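Local coordinates for protein aspartate-semialdehyde dehydrogenase (Cryptococcus neoformans var. neoformans JEC21, PDB 5CEF) that catalyses the NADPH-dependent reductive dephosphorylation of 4-phospho-L-aspartate to L-aspartate semialdehyde, an early step towards methionine and threonine, at residues V153-C158 against T351-N356; L290-A295 against A357-E362; V263-S268 against V333-F338; K215-T220 against I242-T247. One frame throughout, in Å; residues are numbered along the deposited sequence.

Overall arrangement
Interactions 1 and 2 share helix 349-362 and touch each other. Interaction 1 is buried near the centre of the chain, where the helix lies against a strand of the Rossmann sheet, and several polar atoms find their partners in third residues. Interaction 2 is partly buried, and there one glutamate grips a loop directly. Interactions 3 and 4, both buried but away from the chain centre, involve the mixed sheet of the dimerisation domain and meet the second subunit. Interaction 3 joins neighbouring strands through backbone bonds and a salt bridge, whereas interaction 4 sets a helix against the outermost strand of that sheet within the chain, combining a glutamate-to-backbone bond with apolar packing. Residues 153-158 also touch residues 215-220, linking interactions 1 and 4.

Interaction 1. Residues V153-C158 against T351-N356; sequences VTNANC and TSSIIN
Asn155 reaches from strand 151-155 to the side of helix 349-362, where it meets Ser352, Ser353 and Asn356. Its CG stands anti to the backbone N (chi1 -177°), and this carries the group across the gap between strand and helix, whose local axes come within 8.6 Å and run at 143° to each other. Each neighbour meets a different part of the side chain. Ser353 OG lies 3.3 Å from Asn155 CB, at the base of the side chain. Ser352 CB lies beside the amide, though the detail of that approach is doubtful in the model. From the next turn of the helix Asn356 extends its amide, so that Asn356 ND2 is 3.8 Å from Asn155 OD1 and 4.3 Å from Val153 CG1.

None of these approaches is a hydrogen bond between the segments. Several of the polar atoms have partners in third residues instead: Asn155 ND2 donates to Asn113 OD1, and Ser353 OG bonds to Asn113 ND2, so a single amide ties strand and helix together. Asn356 ND2 donates to the carbonyl of Ile126, while Ser352 OG makes a weak bond to that of Gly348.

Further along the chain, Asn157 is the N-cap of helix 158-174, whose first residue, Cys158, is predicted to be the nucleophile that forms the acyl-thioester intermediate. The chemistry of the contact is thus that of a buried polar seam, in which Asn113 bonds to both sides, while strand and helix touch directly by van der Waals contact.

Interaction 2. Residues L290-A295 against A357-E362; sequences LGVPSA and AEIAVE
The carboxylate of Glu358 meets Ser294 at both of its oxygens and has Pro293 above its plane. Ser294 N donates to the syn lone pair of Glu358 OE1 over 2.8 Å, with an N-H...O angle of 160°. Ser294 OG gives the second bond, 2.6 Å to Glu358 OE2, again on the syn side but 30° out of the carboxylate plane. Pro293 approaches tip to tip, its CD standing almost directly over Glu358 OE1 at 3.2 Å, on the side of the plane opposite to that from which Ser294 OG comes. An extended chain beyond CG (chi2 175°) brings the carboxylate to the turn, and His31 NE2 is a further partner of OE2.

Nearer the helix the contact becomes apolar. Val292 crosses the Glu358 chain obliquely, and its CG1 packs 4.0 Å from Ile359 CG1 and 3.8 Å from Glu362 CG. Leu290 crosses Ile359 at about a right angle, and Leu290 CD1 lies 4.1 Å from Ile359 CG2. The loop follows a Schellman motif at Gly291, after helix 286-289, and a type I turn from Val292 to Ala295 whose closing backbone bond is weak.

On the helix, Glu358 and Val361 also touch Phe34 of strand 34-40, while Ile359 leans on Pro132. Residues 290-295, between helix 286-289 and strand 300-302, thus lie against a helix that also packs on the Rossmann sheet.

Interaction 3. Residues V263-S268 against V333-F338; sequences VKFARS and VFDIKF
Val263 and Ile336 form an antiparallel hydrogen-bonded pair, with Val263 N to Ile336 O at 2.8 Å. Val263 O accepts from both Ile336 N and Asp335 N, the latter at 2.9 Å, so two residues face one in a classic beta bulge.

The bulge places Asp335 where its carboxylate can grip the opposite strand. Asp335 OD2 takes the backbone N-H of Phe265 on its anti side, at 2.8 Å. Asp335 OD1 is met on its syn side by Lys264 NZ, also at 2.8 Å, in a salt bridge whose donor lies 29° out of the carboxylate plane. To get there the lysine chain bends at each torsion beyond CG, and its methylenes run past OD2. The Phe265 ring is almost coplanar with the carboxylate; the planes are 9° apart, and Asp335 OD2 lies at the ring edge, 3.5 Å from Phe265 CD2. Val263 CG1 stands over the centre of one face of the same ring. Val263 CG2 meets Phe338 CE2 at 4.1 Å. The Phe334 ring lies obliquely against Lys264 CB, with Phe334 CD1 3.8 Å from it.

This is the join of strands 257-265 and 336-342 in the mixed sheet of the dimerisation domain, with strand 177-186 on the far side of 257-265. Helix 158-174 covers the face that carries Val263, Phe265 and Phe338, through Leu167, Leu170 and Pro166. Phe334 packs on Ile181 of the second subunit, and Lys337 also reaches that subunit.

Interaction 4. Residues K215-T220 against I242-T247; sequences KIEWET and INVSAT
Glu217 and Ala246 form the tight end of this contact: Ala246 N donates to the anti lone pair of Glu217 OE2 over 2.9 Å, in a nearly straight bond of 171°. The extended glutamate chain (chi2 174°) passes close to the strand backbone on the way, with Glu217 CG 3.4 Å from Val244 O. OE2 also holds Lys337 of the second subunit in a salt bridge, and Ser245 OG and Ala246 O bond to that same ammonium.

Strand 243-250 is the outermost strand of the mixed sheet within this chain. Asn243, Ser245 and Thr247 make the backbone bonds to strand 177-186, while the N-H of Ala246 turns the other way, toward the glutamate. Helix 212-224 packs on the face carrying Val244 and Ala246, the local axes running at 157°.

Packing is looser where the chains are apolar. Ile216 CG2 stands 4.3 Å from both Val244 CG1 and Ala246 CB, and Thr220 CG2 is 4.1 Å from Val244 CG2. Thr220 spends its hydroxyl within the helix, with OG1 donating to Ile216 O at 2.7 Å. On the side turned from the strand, the partly exposed Trp218 makes a cation-pi contact with Arg119.

Interaction 1. Residues V153-C158 against T351-N356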
loop_
_atom_site.group_PDB
_atom_site.type_symbol
_atom_site.label_atom_id
_atom_site.label_comp_id
_atom_site.label_asym_id
_atom_site.label_seq_id
_atom_site.Cartn_x
_atom_site.Cartn_y
_atom_site.Cartn_z
ATOM N N VAL A 153 34.082 -18.305 -2.912
ATOM C CA VAL A 153 33.806 -17.212 -1.978
ATOM C C VAL A 153 32.337 -16.972 -2.013
ATOM O O VAL A 153 31.724 -17.002 -3.085
ATOM C CB VAL A 153 34.495 -15.910 -2.393
ATOM C CG1 VAL A 153 33.955 -14.762 -1.584
ATOM C CG2 VAL A 153 35.986 -16.015 -2.200
ATOM N N THR A 154 31.738 -16.781 -0.851
ATOM C CA THR A 154 30.328 -16.491 -0.795
ATOM C C THR A 154 30.113 -15.044 -0.413
ATOM O O THR A 154 30.814 -14.495 0.403
ATOM C CB THR A 154 29.579 -17.351 0.218
ATOM O OG1 THR A 154 30.201 -17.208 1.498
ATOM C CG2 THR A 154 29.594 -18.783 -0.197
ATOM N N ASN A 155 29.146 -14.443 -1.082
ATOM C CA ASN A 155 28.697 -13.101 -0.881
ATOM C C ASN A 155 27.607 -13.139 0.176
ATOM O O ASN A 155 26.835 -14.085 0.183
ATOM C CB ASN A 155 28.124 -12.667 -2.219
ATOM C CG ASN A 155 27.655 -11.250 -2.209
ATOM O OD1 ASN A 155 28.315 -10.375 -1.660
ATOM N ND2 ASN A 155 26.465 -11.027 -2.748
ATOM N N ALA A 156 27.559 -12.190 1.105
ATOM C CA ALA A 156 26.449 -12.169 2.064
ATOM C C ALA A 156 25.199 -11.465 1.471
ATOM O O ALA A 156 25.297 -10.687 0.513
ATOM C CB ALA A 156 26.851 -11.471 3.338
ATOM N N ASN A 157 24.033 -11.734 2.035
ATOM C CA ASN A 157 22.794 -11.112 1.535
ATOM C C ASN A 157 22.641 -9.628 1.918
ATOM O O ASN A 157 23.486 -9.070 2.658
ATOM C CB ASN A 157 21.582 -11.915 2.011
ATOM C CG ASN A 157 21.316 -11.786 3.528
ATOM O OD1 ASN A 157 21.881 -10.941 4.244
ATOM N ND2 ASN A 157 20.452 -12.663 4.024
ATOM N N CYS A 158 21.550 -8.999 1.474
ATOM C CA CYS A 158 21.380 -7.559 1.638
ATOM C C CYS A 158 21.086 -7.128 3.077
ATOM O O CYS A 158 21.629 -6.133 3.557
ATOM C CB CYS A 158 20.321 -6.986 0.652
ATOM S SG CYS A 158 20.483 -7.550 -1.045
ATOM N N THR A 351 25.707 -6.885 -7.394
ATOM C CA THR A 351 26.696 -5.828 -7.173
ATOM C C THR A 351 27.737 -6.267 -6.135
ATOM O O THR A 351 28.935 -6.035 -6.310
ATOM C CB THR A 351 26.063 -4.489 -6.787
ATOM O OG1 THR A 351 25.342 -3.963 -7.901
ATOM C CG2 THR A 351 27.103 -3.482 -6.413
ATOM N N SER A 352 27.297 -6.920 -5.065
ATOM C CA SER A 352 28.236 -7.285 -4.024
ATOM C C SER A 352 29.200 -8.295 -4.536
ATOM O O SER A 352 30.393 -8.205 -4.273
ATOM C CB SER A 352 27.527 -7.855 -2.806
ATOM O OG SER A 352 26.822 -6.843 -2.139
ATOM N N SER A 353 28.695 -9.274 -5.255
ATOM C CA SER A 353 29.557 -10.325 -5.783
ATOM C C SER A 353 30.591 -9.756 -6.750
ATOM O O SER A 353 31.754 -10.166 -6.745
ATOM C CB SER A 353 28.733 -11.419 -6.461
ATOM O OG SER A 353 28.484 -12.448 -5.537
ATOM N N ILE A 354 30.177 -8.804 -7.566
ATOM C CA ILE A 354 31.068 -8.211 -8.546
ATOM C C ILE A 354 32.176 -7.424 -7.878
ATOM O O ILE A 354 33.348 -7.586 -8.225
ATOM C CB ILE A 354 30.276 -7.307 -9.493
ATOM C CG1 ILE A 354 29.496 -8.164 -10.498
ATOM C CG2 ILE A 354 31.210 -6.355 -10.209
ATOM C CD1 ILE A 354 28.359 -7.436 -11.155
ATOM N N ILE A 355 31.819 -6.621 -6.875
ATOM C CA ILE A 355 32.821 -5.862 -6.120
ATOM C C ILE A 355 33.817 -6.814 -5.481
ATOM O O ILE A 355 35.035 -6.546 -5.494
ATOM C CB ILE A 355 32.214 -4.965 -5.049
ATOM C CG1 ILE A 355 31.356 -3.886 -5.694
ATOM C CG2 ILE A 355 33.313 -4.275 -4.278
ATOM C CD1 ILE A 355 30.393 -3.192 -4.761
ATOM N N ASN A 356 33.314 -7.924 -4.933
ATOM C CA ASN A 356 34.190 -8.936 -4.348
ATOM C C ASN A 356 35.172 -9.424 -5.376
ATOM O O ASN A 356 36.354 -9.549 -5.105
ATOM C CB ASN A 356 33.405 -10.143 -3.821
ATOM C CG ASN A 356 32.890 -9.955 -2.431
ATOM O OD1 ASN A 356 33.168 -8.942 -1.794
ATOM N ND2 ASN A 356 32.111 -10.895 -1.966
#

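Interaction 2. Residues L290-A295 against A357-E362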
loop_
_atom_site.group_PDB
_atom_site.type_symbol
_atom_site.label_atom_id
_atom_site.label_comp_id
_atom_site.label_asym_id
_atom_site.label_seq_id
_atom_site.Cartn_x
_atom_site.Cartn_y
_atom_site.Cartn_z
ATOM N N LEU A 290 41.520 0.574 -2.703
ATOM C CA LEU A 290 41.984 -0.082 -3.905
ATOM C C LEU A 290 41.432 0.562 -5.174
ATOM O O LEU A 290 41.886 0.254 -6.256
ATOM C CB LEU A 290 41.599 -1.559 -3.870
ATOM C CG LEU A 290 42.365 -2.412 -2.857
ATOM C CD1 LEU A 290 41.751 -3.798 -2.756
ATOM C CD2 LEU A 290 43.841 -2.532 -3.199
ATOM N N GLY A 291 40.415 1.399 -5.048
ATOM C CA GLY A 291 39.804 2.020 -6.190
ATOM C C GLY A 291 39.149 1.062 -7.184
ATOM O O GLY A 291 39.104 1.368 -8.367
ATOM N N VAL A 292 38.615 -0.078 -6.738
ATOM C CA VAL A 292 37.904 -0.953 -7.667
ATOM C C VAL A 292 36.738 -0.192 -8.289
ATOM O O VAL A 292 36.134 0.686 -7.663
ATOM C CB VAL A 292 37.430 -2.299 -7.063
ATOM C CG1 VAL A 292 38.618 -3.172 -6.663
ATOM C CG2 VAL A 292 36.473 -2.098 -5.898
ATOM N N PRO A 293 36.446 -0.497 -9.556
ATOM C CA PRO A 293 35.470 0.302 -10.299
ATOM C C PRO A 293 34.043 0.332 -9.737
ATOM O O PRO A 293 33.370 1.346 -9.890
ATOM C CB PRO A 293 35.447 -0.318 -11.686
ATOM C CG PRO A 293 36.364 -1.482 -11.663
ATOM C CD PRO A 293 37.083 -1.549 -10.351
ATOM N N SER A 294 33.581 -0.738 -9.103
ATOM C CA SER A 294 32.204 -0.799 -8.660
ATOM C C SER A 294 32.009 -0.335 -7.211
ATOM O O SER A 294 30.893 -0.323 -6.713
ATOM C CB SER A 294 31.644 -2.220 -8.851
ATOM O OG SER A 294 31.470 -2.539 -10.224
ATOM N N ALA A 295 33.084 0.070 -6.540
ATOM C CA ALA A 295 33.000 0.575 -5.159
ATOM C C ALA A 295 32.464 1.985 -5.149
ATOM O O ALA A 295 32.760 2.756 -6.051
ATOM C CB ALA A 295 34.372 0.543 -4.489
ATOM N N ALA A 357 34.680 -9.722 -6.555
ATOM C CA ALA A 357 35.546 -10.209 -7.613
ATOM C C ALA A 357 36.569 -9.158 -8.054
ATOM O O ALA A 357 37.720 -9.489 -8.264
ATOM C CB ALA A 357 34.701 -10.660 -8.800
ATOM N N GLU A 358 36.150 -7.895 -8.148
ATOM C CA GLU A 358 37.078 -6.810 -8.525
ATOM C C GLU A 358 38.247 -6.766 -7.534
ATOM O O GLU A 358 39.399 -6.688 -7.939
ATOM C CB GLU A 358 36.380 -5.448 -8.606
ATOM C CG GLU A 358 35.294 -5.352 -9.674
ATOM C CD GLU A 358 34.526 -4.035 -9.670
ATOM O OE1 GLU A 358 34.782 -3.217 -8.779
ATOM O OE2 GLU A 358 33.678 -3.786 -10.569
ATOM N N ILE A 359 37.949 -6.872 -6.252
ATOM C CA ILE A 359 38.995 -6.900 -5.256
ATOM C C ILE A 359 39.942 -8.099 -5.451
ATOM O O ILE A 359 41.177 -7.972 -5.334
ATOM C CB ILE A 359 38.403 -6.940 -3.852
ATOM C CG1 ILE A 359 37.699 -5.610 -3.585
ATOM C CG2 ILE A 359 39.488 -7.164 -2.794
ATOM C CD1 ILE A 359 36.716 -5.684 -2.429
ATOM N N ALA A 360 39.396 -9.263 -5.749
ATOM C CA ALA A 360 40.243 -10.449 -5.977
ATOM C C ALA A 360 41.154 -10.272 -7.192
ATOM O O ALA A 360 42.268 -10.782 -7.226
ATOM C CB ALA A 360 39.376 -11.696 -6.137
ATOM N N VAL A 361 40.665 -9.552 -8.191
ATOM C CA VAL A 361 41.487 -9.190 -9.323
ATOM C C VAL A 361 42.659 -8.334 -8.837
ATOM O O VAL A 361 43.803 -8.662 -9.108
ATOM C CB VAL A 361 40.669 -8.473 -10.408
ATOM C CG1 VAL A 361 41.598 -7.884 -11.438
ATOM C CG2 VAL A 361 39.669 -9.441 -11.066
ATOM N N GLU A 362 42.397 -7.292 -8.058
ATOM C CA GLU A 362 43.496 -6.482 -7.526
ATOM C C GLU A 362 44.515 -7.275 -6.686
ATOM O O GLU A 362 45.668 -6.920 -6.657
ATOM C CB GLU A 362 42.964 -5.313 -6.703
ATOM C CG GLU A 362 42.148 -4.309 -7.513
ATOM C CD GLU A 362 42.918 -3.674 -8.637
ATOM O OE1 GLU A 362 43.956 -3.048 -8.336
ATOM O OE2 GLU A 362 42.512 -3.810 -9.803
#

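Interaction 3. Residues V263-S268 against V333-F338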
loop_
_atom_site.group_PDB
_atom_site.type_symbol
_atom_site.label_atom_id
_atom_site.label_comp_id
_atom_site.label_asym_id
_atom_site.label_seq_id
_atom_site.Cartn_x
_atom_site.Cartn_y
_atom_site.Cartn_z
ATOM N N VAL A 263 23.398 -1.086 20.241
ATOM C CA VAL A 263 24.747 -1.580 20.348
ATOM C C VAL A 263 25.342 -1.286 21.701
ATOM O O VAL A 263 25.216 -0.179 22.219
ATOM C CB VAL A 263 25.646 -0.944 19.287
ATOM C CG1 VAL A 263 27.080 -1.427 19.437
ATOM C CG2 VAL A 263 25.176 -1.312 17.897
ATOM N N LYS A 264 26.022 -2.288 22.254
ATOM C CA LYS A 264 26.865 -2.131 23.412
ATOM C C LYS A 264 28.309 -2.363 23.041
ATOM O O LYS A 264 28.636 -3.436 22.550
ATOM C CB LYS A 264 26.472 -3.152 24.470
ATOM C CG LYS A 264 27.433 -3.229 25.640
ATOM C CD LYS A 264 26.872 -2.549 26.876
ATOM C CE LYS A 264 27.933 -1.768 27.667
ATOM N NZ LYS A 264 27.375 -0.506 28.277
ATOM N N PHE A 265 29.180 -1.395 23.348
ATOM C CA PHE A 265 30.599 -1.520 23.066
ATOM C C PHE A 265 31.312 -2.302 24.162
ATOM O O PHE A 265 30.903 -2.234 25.312
ATOM C CB PHE A 265 31.229 -0.144 22.926
ATOM C CG PHE A 265 30.665 0.651 21.821
ATOM C CD1 PHE A 265 31.134 0.501 20.540
ATOM C CD2 PHE A 265 29.638 1.533 22.055
ATOM C CE1 PHE A 265 30.586 1.220 19.485
ATOM C CE2 PHE A 265 29.094 2.257 21.017
ATOM C CZ PHE A 265 29.574 2.114 19.725
ATOM N N ALA A 266 32.391 -3.007 23.803
ATOM C CA ALA A 266 33.220 -3.688 24.809
ATOM C C ALA A 266 33.984 -2.690 25.688
ATOM O O ALA A 266 34.206 -2.932 26.887
ATOM C CB ALA A 266 34.199 -4.649 24.154
ATOM N N ARG A 267 34.388 -1.587 25.075
ATOM C CA ARG A 267 35.211 -0.607 25.717
ATOM C C ARG A 267 34.394 0.492 26.349
ATOM O O ARG A 267 33.321 0.821 25.902
ATOM C CB ARG A 267 36.198 -0.022 24.724
ATOM C CG ARG A 267 37.296 -1.014 24.311
ATOM C CD ARG A 267 38.299 -0.324 23.382
ATOM N NE ARG A 267 39.103 -1.285 22.610
ATOM C CZ ARG A 267 39.833 -0.977 21.530
ATOM N NH1 ARG A 267 39.848 0.265 21.023
ATOM N NH2 ARG A 267 40.519 -1.928 20.917
ATOM N N SER A 268 34.950 1.021 27.429
ATOM C CA SER A 268 34.333 2.001 28.299
ATOM C C SER A 268 35.273 3.193 28.455
ATOM O O SER A 268 36.484 3.003 28.493
ATOM C CB SER A 268 34.124 1.394 29.658
ATOM O OG SER A 268 32.756 1.182 29.892
ATOM N N VAL A 333 19.575 1.154 27.633
ATOM C CA VAL A 333 19.931 -0.189 28.001
ATOM C C VAL A 333 21.347 -0.563 27.596
ATOM O O VAL A 333 22.062 -1.188 28.368
ATOM C CB VAL A 333 18.951 -1.167 27.373
ATOM C CG1 VAL A 333 19.399 -2.613 27.555
ATOM C CG2 VAL A 333 17.598 -0.965 28.003
ATOM N N PHE A 334 21.724 -0.234 26.366
ATOM C CA PHE A 334 23.065 -0.479 25.884
ATOM C C PHE A 334 23.775 0.870 25.770
ATOM O O PHE A 334 23.649 1.684 26.673
ATOM C CB PHE A 334 23.005 -1.239 24.556
ATOM C CG PHE A 334 22.469 -2.635 24.681
ATOM C CD1 PHE A 334 22.885 -3.458 25.735
ATOM C CD2 PHE A 334 21.573 -3.136 23.769
ATOM C CE1 PHE A 334 22.411 -4.763 25.859
ATOM C CE2 PHE A 334 21.097 -4.444 23.865
ATOM C CZ PHE A 334 21.515 -5.260 24.910
ATOM N N ASP A 335 24.547 1.128 24.717
ATOM C CA ASP A 335 25.245 2.390 24.645
ATOM C C ASP A 335 24.610 3.304 23.627
ATOM O O ASP A 335 24.316 4.440 23.905
ATOM C CB ASP A 335 26.721 2.151 24.304
ATOM C CG ASP A 335 27.449 1.447 25.410
ATOM O OD1 ASP A 335 27.122 1.742 26.579
ATOM O OD2 ASP A 335 28.308 0.585 25.128
ATOM N N ILE A 336 24.427 2.802 22.419
ATOM C CA ILE A 336 24.005 3.617 21.316
ATOM C C ILE A 336 22.968 2.857 20.518
ATOM O O ILE A 336 23.112 1.653 20.304
ATOM C CB ILE A 336 25.241 4.004 20.471
ATOM C CG1 ILE A 336 25.909 5.272 21.035
ATOM C CG2 ILE A 336 24.939 4.085 18.989
ATOM C CD1 ILE A 336 25.178 6.567 20.811
ATOM N N LYS A 337 21.944 3.564 20.052
ATOM C CA LYS A 337 21.007 2.989 19.073
ATOM C C LYS A 337 20.798 3.886 17.876
ATOM O O LYS A 337 21.055 5.087 17.918
ATOM C CB LYS A 337 19.654 2.594 19.712
ATOM C CG LYS A 337 18.888 3.729 20.354
ATOM C CD LYS A 337 17.633 3.215 21.060
ATOM C CE LYS A 337 16.955 4.348 21.848
ATOM N NZ LYS A 337 15.790 3.975 22.678
ATOM N N PHE A 338 20.334 3.288 16.795
ATOM C CA PHE A 338 20.198 4.025 15.547
ATOM C C PHE A 338 19.334 3.284 14.556
ATOM O O PHE A 338 18.912 2.156 14.793
ATOM C CB PHE A 338 21.583 4.317 14.932
ATOM C CG PHE A 338 22.374 3.091 14.582
ATOM C CD1 PHE A 338 22.293 2.544 13.353
ATOM C CD2 PHE A 338 23.230 2.523 15.474
ATOM C CE1 PHE A 338 23.025 1.426 13.005
ATOM C CE2 PHE A 338 23.993 1.418 15.131
ATOM C CZ PHE A 338 23.870 0.853 13.892
#

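Interaction 4. Residues K215-T220 against I242-T247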
loop_
_atom_site.group_PDB
_atom_site.type_symbol
_atom_site.label_atom_id
_atom_site.label_comp_id
_atom_site.label_asym_id
_atom_site.label_seq_id
_atom_site.Cartn_x
_atom_site.Cartn_y
_atom_site.Cartn_z
ATOM N N LYS A 215 20.883 -16.310 9.935
ATOM C CA LYS A 215 21.992 -15.807 9.146
ATOM C C LYS A 215 22.636 -14.581 9.779
ATOM O O LYS A 215 23.817 -14.586 10.011
ATOM C CB LYS A 215 21.531 -15.404 7.759
ATOM C CG LYS A 215 21.242 -16.560 6.819
ATOM C CD LYS A 215 20.922 -16.029 5.429
ATOM C CE LYS A 215 20.594 -17.136 4.445
ATOM N NZ LYS A 215 19.184 -17.581 4.537
ATOM N N ILE A 216 21.854 -13.558 10.103
ATOM C CA ILE A 216 22.394 -12.388 10.745
ATOM C C ILE A 216 23.148 -12.730 12.021
ATOM O O ILE A 216 24.208 -12.191 12.263
ATOM C CB ILE A 216 21.308 -11.302 11.043
ATOM C CG1 ILE A 216 20.803 -10.671 9.739
ATOM C CG2 ILE A 216 21.866 -10.159 11.880
ATOM C CD1 ILE A 216 19.492 -9.904 9.865
ATOM N N GLU A 217 22.598 -13.620 12.819
ATOM C CA GLU A 217 23.159 -13.955 14.147
ATOM C C GLU A 217 24.467 -14.703 14.071
ATOM O O GLU A 217 25.387 -14.433 14.824
ATOM C CB GLU A 217 22.134 -14.742 14.986
ATOM C CG GLU A 217 20.982 -13.851 15.454
ATOM C CD GLU A 217 19.846 -14.567 16.164
ATOM O OE1 GLU A 217 19.943 -15.791 16.335
ATOM O OE2 GLU A 217 18.894 -13.895 16.575
ATOM N N TRP A 218 24.594 -15.582 13.105
ATOM C CA TRP A 218 25.811 -16.346 12.970
ATOM C C TRP A 218 26.822 -15.572 12.145
ATOM O O TRP A 218 28.010 -15.470 12.502
ATOM C CB TRP A 218 25.502 -17.688 12.296
ATOM C CG TRP A 218 26.623 -18.617 12.464
ATOM C CD1 TRP A 218 26.840 -19.453 13.514
ATOM C CD2 TRP A 218 27.750 -18.760 11.587
ATOM N NE1 TRP A 218 28.005 -20.152 13.314
ATOM C CE2 TRP A 218 28.595 -19.731 12.151
ATOM C CE3 TRP A 218 28.105 -18.183 10.371
ATOM C CZ2 TRP A 218 29.766 -20.148 11.530
ATOM C CZ3 TRP A 218 29.270 -18.577 9.774
ATOM C CH2 TRP A 218 30.087 -19.559 10.345
ATOM N N GLU A 219 26.372 -15.044 11.006
ATOM C CA GLU A 219 27.305 -14.519 9.987
ATOM C C GLU A 219 28.022 -13.252 10.465
ATOM O O GLU A 219 29.158 -12.968 10.049
ATOM C CB GLU A 219 26.578 -14.266 8.671
ATOM C CG GLU A 219 26.051 -15.541 8.062
ATOM C CD GLU A 219 25.355 -15.356 6.719
ATOM O OE1 GLU A 219 25.334 -14.217 6.182
ATOM O OE2 GLU A 219 24.773 -16.363 6.222
ATOM N N THR A 220 27.361 -12.490 11.328
ATOM C CA THR A 220 27.956 -11.235 11.781
ATOM C C THR A 220 29.341 -11.480 12.382
ATOM O O THR A 220 30.254 -10.674 12.148
ATOM C CB THR A 220 27.023 -10.544 12.766
ATOM O OG1 THR A 220 25.854 -10.118 12.062
ATOM C CG2 THR A 220 27.675 -9.359 13.424
ATOM N N ILE A 242 30.684 -11.384 19.473
ATOM C CA ILE A 242 29.555 -10.465 19.589
ATOM C C ILE A 242 28.278 -11.258 19.868
ATOM O O ILE A 242 27.990 -12.227 19.207
ATOM C CB ILE A 242 29.331 -9.654 18.278
ATOM C CG1 ILE A 242 30.596 -8.894 17.878
ATOM C CG2 ILE A 242 28.199 -8.668 18.467
ATOM C CD1 ILE A 242 30.497 -8.302 16.482
ATOM N N ASN A 243 27.499 -10.815 20.820
ATOM C CA ASN A 243 26.189 -11.375 21.042
ATOM C C ASN A 243 25.137 -10.690 20.221
ATOM O O ASN A 243 24.846 -9.515 20.458
ATOM C CB ASN A 243 25.822 -11.176 22.473
ATOM C CG ASN A 243 26.044 -12.413 23.253
ATOM O OD1 ASN A 243 25.115 -13.259 23.389
ATOM N ND2 ASN A 243 27.272 -12.583 23.734
ATOM N N VAL A 244 24.535 -11.428 19.296
ATOM C CA VAL A 244 23.593 -10.852 18.374
ATOM C C VAL A 244 22.220 -11.496 18.468
ATOM O O VAL A 244 22.108 -12.719 18.473
ATOM C CB VAL A 244 24.095 -10.974 16.912
ATOM C CG1 VAL A 244 23.193 -10.168 15.986
ATOM C CG2 VAL A 244 25.518 -10.461 16.770
ATOM N N SER A 245 21.177 -10.659 18.531
ATOM C CA SER A 245 19.805 -11.161 18.511
ATOM C C SER A 245 19.010 -10.339 17.530
ATOM O O SER A 245 18.927 -9.119 17.669
ATOM C CB SER A 245 19.193 -11.065 19.903
ATOM O OG SER A 245 17.893 -11.575 19.961
ATOM N N ALA A 246 18.398 -11.026 16.576
ATOM C CA ALA A 246 17.633 -10.390 15.525
ATOM C C ALA A 246 16.160 -10.842 15.432
ATOM O O ALA A 246 15.818 -11.988 15.726
ATOM C CB ALA A 246 18.300 -10.678 14.197
ATOM N N THR A 247 15.308 -9.927 14.980
ATOM C CA THR A 247 13.984 -10.259 14.522
ATOM C C THR A 247 13.868 -9.622 13.146
ATOM O O THR A 247 14.227 -8.459 12.983
ATOM C CB THR A 247 12.928 -9.663 15.438
ATOM O OG1 THR A 247 13.161 -10.023 16.807
ATOM C CG2 THR A 247 11.598 -10.162 15.040
#